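Local coordinates for mitogen-activated protein kinase kinase kinase 7 interacting protein 1 (Anopheles gambiae, PDB 2IRM) that probably acts as an adapter that activates TAK1 kinase, using a domain with the fold of PP2C-type protein phosphatases, at residues Asn13-Gly18 and Thr349-Asn354; Glu36-Lys41 and Arg345-Leu350; Asn48-Tyr53 and Leu161-His166; Ser57-Val62 and Gly154-Leu159; Cys180-His185 and Ala267-Val272. All coordinates share one frame; numbering follows the deposited sequence.

Contact 1. Residues Asn13-Gly18 and Thr349-Asn354; sequences NQTGVG and TLLIRN
An antiparallel pair of neighbouring strands in a six-stranded sheet joins Gly16 and Gly18 to Ile352 and Leu350. The pair brings the two ends of the chain together. Gly16 N donates to Ile352 O at 2.9 Å, and Ile352 N donates back to Gly16 O. Gly18 and Leu350 exchange the same two bonds, with Leu350 N 2.9 Å from Gly18 O. Just before the first strand starts, Asn354 N still reaches Gln14 O at 2.8 Å, in an almost straight bond (176° at the hydrogen).

This sheet is one half of the PP2C β-sandwich, and its two faces meet different neighbours. Leu350 and Ile352 face helix 311-334, where Val318, Val319 and Ala315 receive them. Gly16 and Gly18 lie beside them and add no side chain to that face. Thr15, Val17, Leu351 and Arg353 belong to the face turned to the second sheet, near Leu43 and Tyr53. There Val17 and Leu351 run side by side, with CG1 of Val17 3.9 Å from CD1 of Leu351.

Arg353 starts with CG anti to the backbone N (chi1 175°), and its chain bends at chi2. Its CD lies 3.2 Å from Thr15 OG1, and the two side chains cross at about a right angle. Gln14 points the same way as Arg353. Its CB sits over the centre of the guanidinium, and its amide plane is turned 68° from that group. Gln14 OE1 also lies over a guanidinium face, without a hydrogen bond. The NE of Arg353 bonds to Tyr53 OH in the other sheet.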
# COMPACT_ATOMS: atom_id res chain seq x y z
N ASN A 13 9.02 -4.39 19.76
CA ASN A 13 8.20 -5.20 20.67
C ASN A 13 6.85 -4.55 21.02
O ASN A 13 6.06 -5.10 21.79
CB ASN A 13 8.98 -5.56 21.94
CG ASN A 13 9.92 -4.44 22.38
OD1 ASN A 13 9.83 -3.30 21.92
ND2 ASN A 13 10.85 -4.77 23.28
N GLN A 14 6.59 -3.37 20.45
CA GLN A 14 5.31 -2.69 20.62
C GLN A 14 4.46 -2.72 19.33
O GLN A 14 3.54 -1.91 19.17
CB GLN A 14 5.54 -1.26 21.10
CG GLN A 14 5.60 -1.13 22.62
CD GLN A 14 6.34 0.11 23.07
OE1 GLN A 14 6.52 1.07 22.31
NE2 GLN A 14 6.80 0.10 24.32
N THR A 15 4.76 -3.68 18.45
CA THR A 15 4.12 -3.80 17.14
C THR A 15 3.76 -5.25 16.83
O THR A 15 4.61 -6.15 16.95
CB THR A 15 5.05 -3.27 16.03
OG1 THR A 15 5.32 -1.89 16.28
CG2 THR A 15 4.41 -3.42 14.67
N GLY A 16 2.52 -5.48 16.43
CA GLY A 16 2.06 -6.82 16.05
C GLY A 16 1.75 -6.95 14.57
O GLY A 16 1.14 -6.06 13.98
N VAL A 17 2.16 -8.08 13.98
CA VAL A 17 2.00 -8.31 12.54
C VAL A 17 1.03 -9.44 12.23
O VAL A 17 1.05 -10.49 12.87
CB VAL A 17 3.34 -8.62 11.85
CG1 VAL A 17 3.18 -8.63 10.33
CG2 VAL A 17 4.38 -7.61 12.25
N GLY A 18 0.17 -9.20 11.24
CA GLY A 18 -0.65 -10.24 10.64
C GLY A 18 -0.39 -10.25 9.14
O GLY A 18 -0.27 -9.20 8.51
N THR A 349 -1.68 -7.54 4.57
CA THR A 349 -0.75 -7.25 5.65
C THR A 349 -1.32 -6.22 6.60
O THR A 349 -1.84 -5.20 6.18
CB THR A 349 0.63 -6.81 5.13
OG1 THR A 349 1.28 -7.94 4.53
CG2 THR A 349 1.52 -6.29 6.26
N LEU A 350 -1.20 -6.53 7.89
CA LEU A 350 -1.67 -5.66 8.94
C LEU A 350 -0.56 -5.37 9.96
O LEU A 350 0.09 -6.29 10.48
CB LEU A 350 -2.87 -6.32 9.61
CG LEU A 350 -3.64 -5.52 10.66
CD1 LEU A 350 -4.04 -4.17 10.13
CD2 LEU A 350 -4.86 -6.30 11.11
N LEU A 351 -0.33 -4.09 10.23
CA LEU A 351 0.62 -3.67 11.25
C LEU A 351 -0.06 -2.83 12.31
O LEU A 351 -0.62 -1.78 12.00
CB LEU A 351 1.76 -2.87 10.64
CG LEU A 351 3.12 -3.56 10.54
CD1 LEU A 351 3.06 -4.81 9.66
CD2 LEU A 351 4.15 -2.60 10.02
N ILE A 352 -0.03 -3.30 13.56
CA ILE A 352 -0.53 -2.50 14.67
C ILE A 352 0.59 -2.07 15.62
O ILE A 352 1.11 -2.89 16.39
CB ILE A 352 -1.68 -3.18 15.44
CG1 ILE A 352 -2.86 -3.46 14.51
CG2 ILE A 352 -2.16 -2.30 16.59
CD1 ILE A 352 -2.94 -4.89 14.08
N ARG A 353 0.95 -0.80 15.54
CA ARG A 353 1.85 -0.18 16.50
C ARG A 353 1.00 0.30 17.67
O ARG A 353 0.09 1.10 17.48
CB ARG A 353 2.61 0.97 15.86
CG ARG A 353 3.50 1.78 16.81
CD ARG A 353 4.39 0.89 17.68
NE ARG A 353 5.41 1.66 18.40
CZ ARG A 353 5.21 2.32 19.53
NH1 ARG A 353 4.02 2.33 20.12
NH2 ARG A 353 6.21 2.98 20.09
N ASN A 354 1.31 -0.20 18.86
CA ASN A 354 0.50 0.06 20.05
C ASN A 354 1.14 1.06 21.01
O ASN A 354 2.27 0.87 21.45
CB ASN A 354 0.22 -1.24 20.80
CG ASN A 354 -0.67 -1.03 22.02
OD1 ASN A 354 -1.81 -0.59 21.91
ND2 ASN A 354 -0.14 -1.36 23.20

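Contact 2. Residues Glu36-Lys41 and Arg345-Leu350; sequences ESRDKK and RDDVTL
Asp39 and Asp347 mark the nearest backbone approach, 6.1 Å between their CA atoms, where strand 39-45 starts opposite an interruption in strand 344-354 and the two do not pair. Both side chains point across the gap and slide past each other in opposite directions. Their carboxylate planes are 51° apart.

Asp347 has its CG anti to the carbonyl carbon (chi1 -59°), beside its own backbone N. Its OD2 accepts Arg38 N at 3.0 Å. The N-H arrives from above the carboxylate plane, about 70° out of it. The other oxygen, OD1, has Ser37 OG at 3.4 Å as a weak donor. It also accepts the backbone N of Asn22, so both oxygens of this buried carboxylate have partners.

Asp39 reaches the other way along the second segment. Its OD2 stands 3.0 Å from Thr349 OG1. It is also 2.9 Å from Asp347 O, another acceptor, with no hydrogen bond between them. Ser275 OG is within weak hydrogen-bonding range of both oxygens. The OD1 of Asp39 is held by Ser57 OG.

The contact bridges the two sheets of the PP2C sandwich. On one side, strand 39-45 pairs with strand 50-59, and Arg38 bonds through its backbone to Gly58. On the other, strand 344-354 pairs with strand 15-25, through Val348 and Ala20. Val348 turns away from the gap and packs on Val323 of helix 311-334 and Leu278 of helix 276-285.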
# COMPACT_ATOMS: atom_id res chain seq x y z
N GLU A 36 6.03 -16.18 -3.35
CA GLU A 36 6.52 -14.84 -3.16
C GLU A 36 5.44 -13.96 -2.54
O GLU A 36 4.34 -13.87 -3.09
CB GLU A 36 6.91 -14.26 -4.54
CG GLU A 36 6.23 -14.95 -5.77
CD GLU A 36 4.77 -14.54 -6.03
OE1 GLU A 36 4.48 -13.32 -6.14
OE2 GLU A 36 3.91 -15.45 -6.16
N SER A 37 5.72 -13.34 -1.40
CA SER A 37 4.90 -12.22 -0.96
C SER A 37 5.32 -11.02 -1.78
O SER A 37 6.50 -10.86 -2.09
CB SER A 37 5.07 -11.91 0.53
OG SER A 37 4.11 -10.97 0.98
N ARG A 38 4.35 -10.20 -2.14
CA ARG A 38 4.63 -8.96 -2.85
C ARG A 38 4.64 -7.77 -1.87
O ARG A 38 5.05 -6.67 -2.23
CB ARG A 38 3.62 -8.74 -3.98
CG ARG A 38 3.68 -9.76 -5.12
CD ARG A 38 4.41 -9.19 -6.32
NE ARG A 38 4.39 -10.07 -7.50
CZ ARG A 38 3.40 -10.13 -8.38
NH1 ARG A 38 2.31 -9.37 -8.24
NH2 ARG A 38 3.48 -10.95 -9.42
N ASP A 39 4.17 -8.00 -0.65
CA ASP A 39 4.22 -7.00 0.41
C ASP A 39 5.56 -7.00 1.15
O ASP A 39 6.04 -8.05 1.61
CB ASP A 39 3.09 -7.25 1.42
CG ASP A 39 1.77 -6.61 1.01
OD1 ASP A 39 1.68 -5.90 -0.02
OD2 ASP A 39 0.79 -6.81 1.77
N LYS A 40 6.15 -5.82 1.29
CA LYS A 40 7.38 -5.67 2.06
C LYS A 40 7.16 -4.76 3.27
O LYS A 40 6.59 -3.68 3.15
CB LYS A 40 8.53 -5.17 1.17
CG LYS A 40 8.96 -6.19 0.12
CD LYS A 40 9.78 -7.33 0.73
CE LYS A 40 9.69 -8.62 -0.06
NZ LYS A 40 10.04 -9.81 0.79
N LYS A 41 7.59 -5.23 4.43
CA LYS A 41 7.31 -4.57 5.70
C LYS A 41 8.59 -4.16 6.41
O LYS A 41 9.65 -4.73 6.18
CB LYS A 41 6.47 -5.47 6.62
CG LYS A 41 6.60 -6.96 6.33
CD LYS A 41 6.77 -7.80 7.60
CE LYS A 41 7.54 -9.08 7.29
NZ LYS A 41 7.86 -9.85 8.51
N ARG A 345 -7.13 -12.61 -4.16
CA ARG A 345 -6.66 -11.94 -2.96
C ARG A 345 -5.22 -11.55 -3.21
O ARG A 345 -4.42 -12.35 -3.75
CB ARG A 345 -6.75 -12.90 -1.77
CG ARG A 345 -6.41 -12.30 -0.43
CD ARG A 345 -5.71 -13.33 0.44
NE ARG A 345 -6.65 -14.27 1.04
CZ ARG A 345 -6.30 -15.32 1.77
NH1 ARG A 345 -7.23 -16.11 2.27
NH2 ARG A 345 -5.02 -15.59 1.99
N ASP A 346 -4.88 -10.32 -2.86
CA ASP A 346 -3.49 -9.89 -2.89
C ASP A 346 -2.93 -10.15 -1.51
O ASP A 346 -3.66 -10.56 -0.62
CB ASP A 346 -3.37 -8.42 -3.29
CG ASP A 346 -3.93 -8.14 -4.68
OD1 ASP A 346 -3.74 -8.99 -5.59
OD2 ASP A 346 -4.56 -7.07 -4.88
N ASP A 347 -1.63 -9.95 -1.33
CA ASP A 347 -1.03 -10.16 -0.02
C ASP A 347 -1.67 -9.21 0.97
O ASP A 347 -1.65 -8.00 0.79
CB ASP A 347 0.47 -9.97 -0.08
CG ASP A 347 1.12 -10.91 -1.05
OD1 ASP A 347 1.38 -12.07 -0.66
OD2 ASP A 347 1.37 -10.51 -2.22
N VAL A 348 -2.29 -9.79 2.00
CA VAL A 348 -2.89 -9.00 3.06
C VAL A 348 -1.83 -8.79 4.13
O VAL A 348 -1.14 -9.74 4.54
CB VAL A 348 -4.12 -9.72 3.67
CG1 VAL A 348 -4.64 -8.96 4.88
CG2 VAL A 348 -5.22 -9.87 2.63
N THR A 349 -1.68 -7.54 4.57
CA THR A 349 -0.75 -7.25 5.65
C THR A 349 -1.32 -6.22 6.60
O THR A 349 -1.84 -5.20 6.18
CB THR A 349 0.63 -6.81 5.13
OG1 THR A 349 1.28 -7.94 4.53
CG2 THR A 349 1.52 -6.29 6.26
N LEU A 350 -1.20 -6.53 7.89
CA LEU A 350 -1.67 -5.66 8.94
C LEU A 350 -0.56 -5.37 9.96
O LEU A 350 0.09 -6.29 10.48
CB LEU A 350 -2.87 -6.32 9.61
CG LEU A 350 -3.64 -5.52 10.66
CD1 LEU A 350 -4.04 -4.17 10.13
CD2 LEU A 350 -4.86 -6.30 11.11

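Contact 3. Residues Asn48-Tyr53 and Leu161-His166; sequences NNTSLY and LIHRSH
Ser51 and Ile162 form the hydrogen-bonded pair at the centre of this antiparallel contact. Ser51 N donates to Ile162 O at 3.2 Å, and the return bond from Ile162 N to Ser51 O is weak. The contact lies at one end of the second sheet of the PP2C sandwich. His163 and His166 close a two-residue hairpin turn at its end, where the bond from His166 N to His163 O is weak.

The side chain of Ile162 can be followed outward. Its CB lies 3.9 Å from Ser51 OG. CG1 is anti to the carbonyl carbon (chi1 -49°) and comes to the edge of the Tyr53 ring, in its plane, 4.0 Å from CE2. The chain then runs on extended, with chi2 at 179°. That sets CD1 near the same ring edge, 3.5 Å from Tyr53 CE2. The two side chains cross obliquely.

Leu161, Thr50, Leu52 and His163 lie on the other face. CD2 of Leu161 packs against Thr50 CG2 at 3.7 Å and lies 4.3 Å from Leu52 CG. Thr50 OG1 sits at the edge of the His163 ring, with CD2 the nearest ring atom. At the turn, CB of Asn49 meets CB of Arg164 at 3.8 Å, and the bond from Arg164 N to Asn49 O is weak.

Of the three backbone bonds between the segments, then, two are weak. Apolar side-chain packing adds to them, and Tyr53, whose hydroxyl is engaged by Arg353, offers Ile162 its carbon edge.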
# COMPACT_ATOMS: atom_id res chain seq x y z
N ASN A 48 16.80 5.11 20.04
CA ASN A 48 15.86 5.50 21.11
C ASN A 48 14.66 6.36 20.67
O ASN A 48 13.53 6.09 21.06
CB ASN A 48 16.61 6.24 22.23
CG ASN A 48 17.48 5.32 23.07
OD1 ASN A 48 17.28 4.11 23.11
ND2 ASN A 48 18.46 5.91 23.76
N ASN A 49 14.93 7.40 19.88
CA ASN A 49 13.89 8.31 19.39
C ASN A 49 13.28 7.80 18.11
O ASN A 49 12.05 7.71 17.99
CB ASN A 49 14.46 9.71 19.13
CG ASN A 49 15.18 10.29 20.34
OD1 ASN A 49 14.85 9.98 21.49
ND2 ASN A 49 16.16 11.16 20.09
N THR A 50 14.13 7.46 17.14
CA THR A 50 13.68 7.18 15.78
C THR A 50 13.30 5.73 15.55
O THR A 50 14.05 4.81 15.90
CB THR A 50 14.75 7.58 14.75
OG1 THR A 50 15.34 8.83 15.11
CG2 THR A 50 14.12 7.69 13.36
N SER A 51 12.13 5.54 14.95
CA SER A 51 11.67 4.22 14.51
C SER A 51 10.78 4.35 13.27
O SER A 51 10.13 5.38 13.07
CB SER A 51 10.94 3.50 15.64
OG SER A 51 9.96 4.35 16.21
N LEU A 52 10.76 3.32 12.44
CA LEU A 52 10.02 3.35 11.18
C LEU A 52 9.05 2.17 11.08
O LEU A 52 9.40 1.03 11.38
CB LEU A 52 11.00 3.29 10.01
CG LEU A 52 10.80 4.09 8.73
CD1 LEU A 52 11.74 3.56 7.64
CD2 LEU A 52 9.35 4.10 8.23
N TYR A 53 7.82 2.47 10.68
CA TYR A 53 6.84 1.45 10.35
C TYR A 53 6.34 1.73 8.93
O TYR A 53 5.86 2.83 8.63
CB TYR A 53 5.69 1.44 11.36
CG TYR A 53 6.18 1.43 12.79
CD1 TYR A 53 6.58 0.25 13.40
CD2 TYR A 53 6.26 2.61 13.52
CE1 TYR A 53 7.04 0.24 14.70
CE2 TYR A 53 6.73 2.62 14.82
CZ TYR A 53 7.11 1.43 15.41
OH TYR A 53 7.58 1.44 16.70
N LEU A 161 6.68 7.31 10.45
CA LEU A 161 7.99 7.54 11.04
C LEU A 161 7.85 8.27 12.38
O LEU A 161 7.63 9.47 12.42
CB LEU A 161 8.87 8.33 10.06
CG LEU A 161 10.36 8.64 10.27
CD1 LEU A 161 10.56 10.06 10.74
CD2 LEU A 161 11.07 7.65 11.19
N ILE A 162 7.97 7.53 13.48
CA ILE A 162 7.89 8.12 14.81
C ILE A 162 9.24 8.66 15.27
O ILE A 162 10.13 7.90 15.70
CB ILE A 162 7.31 7.15 15.87
CG1 ILE A 162 6.03 6.49 15.35
CG2 ILE A 162 7.08 7.88 17.20
CD1 ILE A 162 5.39 5.50 16.31
N HIS A 163 9.39 9.98 15.17
CA HIS A 163 10.60 10.65 15.60
C HIS A 163 10.35 11.46 16.85
O HIS A 163 9.78 12.55 16.79
CB HIS A 163 11.16 11.54 14.49
CG HIS A 163 12.55 12.03 14.75
ND1 HIS A 163 12.84 13.36 14.98
CD2 HIS A 163 13.73 11.37 14.85
CE1 HIS A 163 14.14 13.50 15.20
NE2 HIS A 163 14.70 12.30 15.13
N ARG A 164 10.76 10.91 17.99
CA ARG A 164 10.71 11.56 19.30
C ARG A 164 9.38 12.24 19.63
O ARG A 164 9.24 13.46 19.52
CB ARG A 164 11.91 12.51 19.52
CG ARG A 164 12.16 13.54 18.41
CD ARG A 164 13.55 14.14 18.55
NE ARG A 164 13.69 14.89 19.80
CZ ARG A 164 14.85 15.27 20.32
NH1 ARG A 164 16.00 14.97 19.71
NH2 ARG A 164 14.87 15.96 21.46
N SER A 165 8.41 11.41 20.03
CA SER A 165 7.06 11.85 20.40
C SER A 165 6.28 12.54 19.27
O SER A 165 5.26 13.21 19.51
CB SER A 165 7.09 12.73 21.67
OG SER A 165 7.68 12.05 22.76
N HIS A 166 6.75 12.36 18.04
CA HIS A 166 6.11 12.95 16.87
C HIS A 166 5.94 11.91 15.77
O HIS A 166 6.88 11.19 15.43
CB HIS A 166 6.93 14.13 16.34
CG HIS A 166 6.72 15.41 17.08
ND1 HIS A 166 5.51 16.07 17.09
CD2 HIS A 166 7.58 16.18 17.80
CE1 HIS A 166 5.63 17.18 17.81
NE2 HIS A 166 6.87 17.27 18.24

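Contact 4. Residues Ser57-Val62 and Gly154-Leu159; sequences SGHNGV and GSSAVL
Ser57, Gly58 and His59 pair antiparallel with Ser156, Ser155 and Gly154 in the second sheet of the PP2C sandwich, close to the centre of the chain. The run Ser57-Gly61 corresponds to the DGHxG motif of catalytic PP2C enzymes, whose aspartate binds metal. Here its first residue is serine.

His59 and Gly154 form one hydrogen-bonded pair. His59 N donates to Gly154 O at 2.7 Å. Gly154 N returns to His59 O at 3.3 Å. Ser57 and Ser156 form the other pair, with bonds bent to about 135° at each hydrogen.

Ser156 O has two donors. Ser57 N comes from one face of its carbonyl plane, and Ser155 OG from the opposite face at 2.7 Å. Ser155 OG is anti to its own backbone N (chi1 -176°). The CE1 edge of the His59 ring meets Ser156 OG in the ring plane, 3.0 Å from CE1 to OG. Ser57 O lies over one face of that ring, offset toward the rim. Ser156 OG is hydrogen-bonded to Asn174 N. Ser57 OG accepts a hydrogen bond from Ser276 N, next to the start of helix 276-285.

Strand 39-45 flanks strand 50-59 on the side away from strand 154-163. Strands 166-172 and 229-230 pair with strand 154-163, through Ala157 and Ser155. The Ser155 side chain touches Val64 and Ala65 of helix 63-75.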
# COMPACT_ATOMS: atom_id res chain seq x y z
N SER A 57 3.57 -2.20 -0.91
CA SER A 57 2.83 -3.21 -1.64
C SER A 57 3.27 -3.21 -3.08
O SER A 57 3.01 -2.27 -3.81
CB SER A 57 1.34 -2.95 -1.53
OG SER A 57 0.90 -3.19 -0.21
N GLY A 58 3.95 -4.27 -3.48
CA GLY A 58 4.43 -4.39 -4.85
C GLY A 58 3.29 -4.73 -5.79
O GLY A 58 2.44 -5.57 -5.46
N HIS A 59 3.27 -4.07 -6.95
CA HIS A 59 2.28 -4.36 -7.99
C HIS A 59 2.89 -5.03 -9.22
O HIS A 59 3.83 -4.50 -9.83
CB HIS A 59 1.55 -3.08 -8.38
CG HIS A 59 0.79 -2.47 -7.24
ND1 HIS A 59 1.03 -1.19 -6.79
CD2 HIS A 59 -0.18 -2.99 -6.45
CE1 HIS A 59 0.22 -0.94 -5.77
NE2 HIS A 59 -0.53 -2.01 -5.55
N ASN A 60 2.35 -6.19 -9.58
CA ASN A 60 2.86 -7.00 -10.70
C ASN A 60 4.30 -7.45 -10.50
O ASN A 60 4.89 -8.09 -11.38
CB ASN A 60 2.73 -6.29 -12.05
CG ASN A 60 1.38 -5.65 -12.24
OD1 ASN A 60 0.35 -6.34 -12.30
ND2 ASN A 60 1.37 -4.33 -12.34
N GLY A 61 4.88 -7.12 -9.35
CA GLY A 61 6.25 -7.47 -9.06
C GLY A 61 6.69 -7.00 -7.70
O GLY A 61 6.10 -6.09 -7.12
N VAL A 62 7.74 -7.64 -7.19
CA VAL A 62 8.28 -7.36 -5.87
C VAL A 62 9.51 -6.45 -5.96
O VAL A 62 9.85 -5.75 -5.00
CB VAL A 62 8.59 -8.68 -5.13
CG1 VAL A 62 9.64 -9.49 -5.89
CG2 VAL A 62 8.98 -8.44 -3.69
N GLY A 154 5.54 -1.73 -10.22
CA GLY A 154 5.70 -0.59 -9.33
C GLY A 154 5.26 -0.95 -7.92
O GLY A 154 5.08 -2.13 -7.61
N SER A 155 5.08 0.06 -7.07
CA SER A 155 4.69 -0.20 -5.68
C SER A 155 3.95 0.93 -4.98
O SER A 155 4.34 2.09 -5.05
CB SER A 155 5.91 -0.57 -4.84
OG SER A 155 5.53 -0.91 -3.53
N SER A 156 2.87 0.57 -4.29
CA SER A 156 2.26 1.46 -3.32
C SER A 156 3.13 1.44 -2.08
O SER A 156 3.93 0.51 -1.91
CB SER A 156 0.85 0.98 -2.96
OG SER A 156 -0.09 1.43 -3.91
N ALA A 157 2.97 2.44 -1.22
CA ALA A 157 3.79 2.58 -0.02
C ALA A 157 3.06 3.31 1.09
O ALA A 157 2.34 4.28 0.82
CB ALA A 157 5.07 3.32 -0.36
N VAL A 158 3.22 2.87 2.33
CA VAL A 158 2.79 3.68 3.48
C VAL A 158 3.85 3.62 4.56
O VAL A 158 4.15 2.55 5.07
CB VAL A 158 1.45 3.21 4.06
CG1 VAL A 158 1.54 1.76 4.53
CG2 VAL A 158 1.01 4.12 5.20
N LEU A 159 4.43 4.76 4.91
CA LEU A 159 5.43 4.74 5.96
C LEU A 159 5.25 5.77 7.05
O LEU A 159 5.35 6.97 6.82
CB LEU A 159 6.87 4.70 5.41
CG LEU A 159 7.48 5.64 4.36
CD1 LEU A 159 7.72 7.02 4.94
CD2 LEU A 159 8.81 5.06 3.89

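Contact 5. Residues Cys180-His185 and Ala267-Val272; sequences CKTDEH and ACRFLV
Cys180 pairs with Arg269 and Phe270 in a geometry that fits a classic β bulge, near one side of the first sheet of the PP2C sandwich. Arg269 N donates to Cys180 O at 2.8 Å, and Cys180 N donates to Phe270 O at 3.1 Å. One residue of strand 176-181 thus faces two of strand 268-274.

The packed part of the contact is the Cys180 side chain on the Phe270 ring. The first torsion of Phe270 places CG between the backbone N and the carbonyl carbon (chi1 58°). Both CB and SG of Cys180 lie over the same face. CB is 3.9 Å from the ring centroid, 15° off the normal, and makes a CH-pi contact. SG is also 3.9 Å from the centroid but more tilted, and its nearest ring atom is CE1. This is a sulfur-aromatic contact. Helix 292-304 covers it, with Val298 on Cys180 and Ile301 on Phe270.

Lys181 and the buried Cys268 lie on the other face of the sheet. CE of Lys181 is 3.6 Å from SG of Cys268, which also packs near Leu179 and Phe355.

The looser, more exposed side is formed by Thr182, Ala267 and Arg269. Thr182 N reaches Ala267 O at 3.3 Å. The methyl CG2 of Thr182 lies over one face of the Arg269 guanidinium, 3.5 Å from NE and offset toward the rim. Thr182 OG1 bonds to Thr187 O.

Past Thr182 the first segment leaves its partner and folds on itself. Asp183 OD2 accepts His185 N in an Asx turn, and His185 ND1 donates to the same oxygen at 3.3 Å.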
# COMPACT_ATOMS: atom_id res chain seq x y z
N CYS A 180 -6.01 5.57 15.94
CA CYS A 180 -7.13 5.36 16.83
C CYS A 180 -6.95 6.22 18.05
O CYS A 180 -6.02 6.03 18.84
CB CYS A 180 -7.27 3.89 17.20
SG CYS A 180 -7.42 2.85 15.75
N LYS A 181 -7.83 7.21 18.18
CA LYS A 181 -7.86 8.06 19.35
C LYS A 181 -9.06 7.72 20.22
O LYS A 181 -10.11 7.31 19.72
CB LYS A 181 -7.90 9.54 18.93
CG LYS A 181 -6.55 10.23 18.96
CD LYS A 181 -6.51 11.47 18.07
CE LYS A 181 -5.37 12.39 18.48
NZ LYS A 181 -4.80 13.17 17.34
N THR A 182 -8.89 7.89 21.53
CA THR A 182 -10.03 7.93 22.44
C THR A 182 -10.24 9.34 22.99
O THR A 182 -9.29 9.99 23.43
CB THR A 182 -9.84 6.94 23.60
OG1 THR A 182 -11.05 6.84 24.36
CG2 THR A 182 -8.83 7.48 24.60
N ASP A 183 -11.48 9.81 22.96
CA ASP A 183 -11.79 11.20 23.25
C ASP A 183 -12.61 11.33 24.53
O ASP A 183 -12.45 10.55 25.46
CB ASP A 183 -12.53 11.85 22.08
CG ASP A 183 -13.89 11.23 21.84
OD1 ASP A 183 -14.10 10.64 20.76
OD2 ASP A 183 -14.82 11.28 22.68
N GLU A 184 -13.50 12.32 24.56
CA GLU A 184 -13.93 12.92 25.81
C GLU A 184 -14.93 12.03 26.54
O GLU A 184 -14.94 11.97 27.77
CB GLU A 184 -14.55 14.30 25.56
CG GLU A 184 -13.54 15.39 25.25
CD GLU A 184 -14.18 16.75 25.06
OE1 GLU A 184 -14.10 17.29 23.93
OE2 GLU A 184 -14.77 17.27 26.02
N HIS A 185 -15.76 11.33 25.78
CA HIS A 185 -16.55 10.23 26.31
C HIS A 185 -16.25 8.93 25.58
O HIS A 185 -17.13 8.09 25.39
CB HIS A 185 -18.04 10.55 26.22
CG HIS A 185 -18.37 11.64 25.26
ND1 HIS A 185 -17.73 11.79 24.05
CD2 HIS A 185 -19.27 12.65 25.32
CE1 HIS A 185 -18.22 12.83 23.41
NE2 HIS A 185 -19.16 13.38 24.16
N ALA A 267 -3.75 10.30 24.71
CA ALA A 267 -5.03 10.01 24.07
C ALA A 267 -4.91 9.09 22.85
O ALA A 267 -5.83 8.32 22.56
CB ALA A 267 -5.74 11.31 23.71
N CYS A 268 -3.79 9.18 22.13
CA CYS A 268 -3.52 8.30 20.98
C CYS A 268 -3.30 6.87 21.44
O CYS A 268 -2.39 6.60 22.24
CB CYS A 268 -2.30 8.77 20.20
SG CYS A 268 -2.48 10.41 19.48
N ARG A 269 -4.11 5.95 20.93
CA ARG A 269 -4.12 4.59 21.46
C ARG A 269 -3.21 3.63 20.71
O ARG A 269 -2.37 2.96 21.32
CB ARG A 269 -5.55 4.05 21.56
CG ARG A 269 -6.41 4.78 22.59
CD ARG A 269 -5.61 5.06 23.87
NE ARG A 269 -6.38 4.97 25.11
CZ ARG A 269 -7.36 4.10 25.35
NH1 ARG A 269 -7.73 3.21 24.43
NH2 ARG A 269 -7.98 4.12 26.52
N PHE A 270 -3.37 3.56 19.39
CA PHE A 270 -2.54 2.70 18.55
C PHE A 270 -2.68 3.05 17.08
O PHE A 270 -3.71 3.57 16.66
CB PHE A 270 -2.85 1.22 18.78
CG PHE A 270 -4.28 0.85 18.52
CD1 PHE A 270 -4.67 0.32 17.29
CD2 PHE A 270 -5.25 1.02 19.51
CE1 PHE A 270 -6.00 -0.03 17.04
CE2 PHE A 270 -6.59 0.68 19.27
CZ PHE A 270 -6.96 0.15 18.03
N LEU A 271 -1.66 2.74 16.30
CA LEU A 271 -1.65 3.06 14.88
C LEU A 271 -1.75 1.80 14.03
O LEU A 271 -1.13 0.78 14.34
CB LEU A 271 -0.41 3.87 14.53
CG LEU A 271 -0.08 4.02 13.06
CD1 LEU A 271 0.07 5.49 12.69
CD2 LEU A 271 1.16 3.22 12.71
N VAL A 272 -2.54 1.88 12.95
CA VAL A 272 -2.78 0.73 12.10
C VAL A 272 -2.32 0.97 10.67
O VAL A 272 -2.79 1.89 10.01
CB VAL A 272 -4.27 0.34 12.10
CG1 VAL A 272 -4.55 -0.66 10.99
CG2 VAL A 272 -4.67 -0.25 13.44

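From the N terminus, contact 1 opens first and closes last, joining the two chain ends in the first sheet of the PP2C sandwich. Contact 2 opens next and ends on the same strand 344-354, where the two share Thr349 and Leu350. It ties that sheet to the second one. Contacts 3 and 4 both pair strand 50-59 with strand 154-163, and contact 4 is nested inside contact 3. Both lie within the loops of contacts 1 and 2. Contact 5 follows in series, also within those loops, and returns to the first sheet. Ser57 links contact 4 to Asp39 of contact 2, while Tyr53 links contact 3 to contact 1.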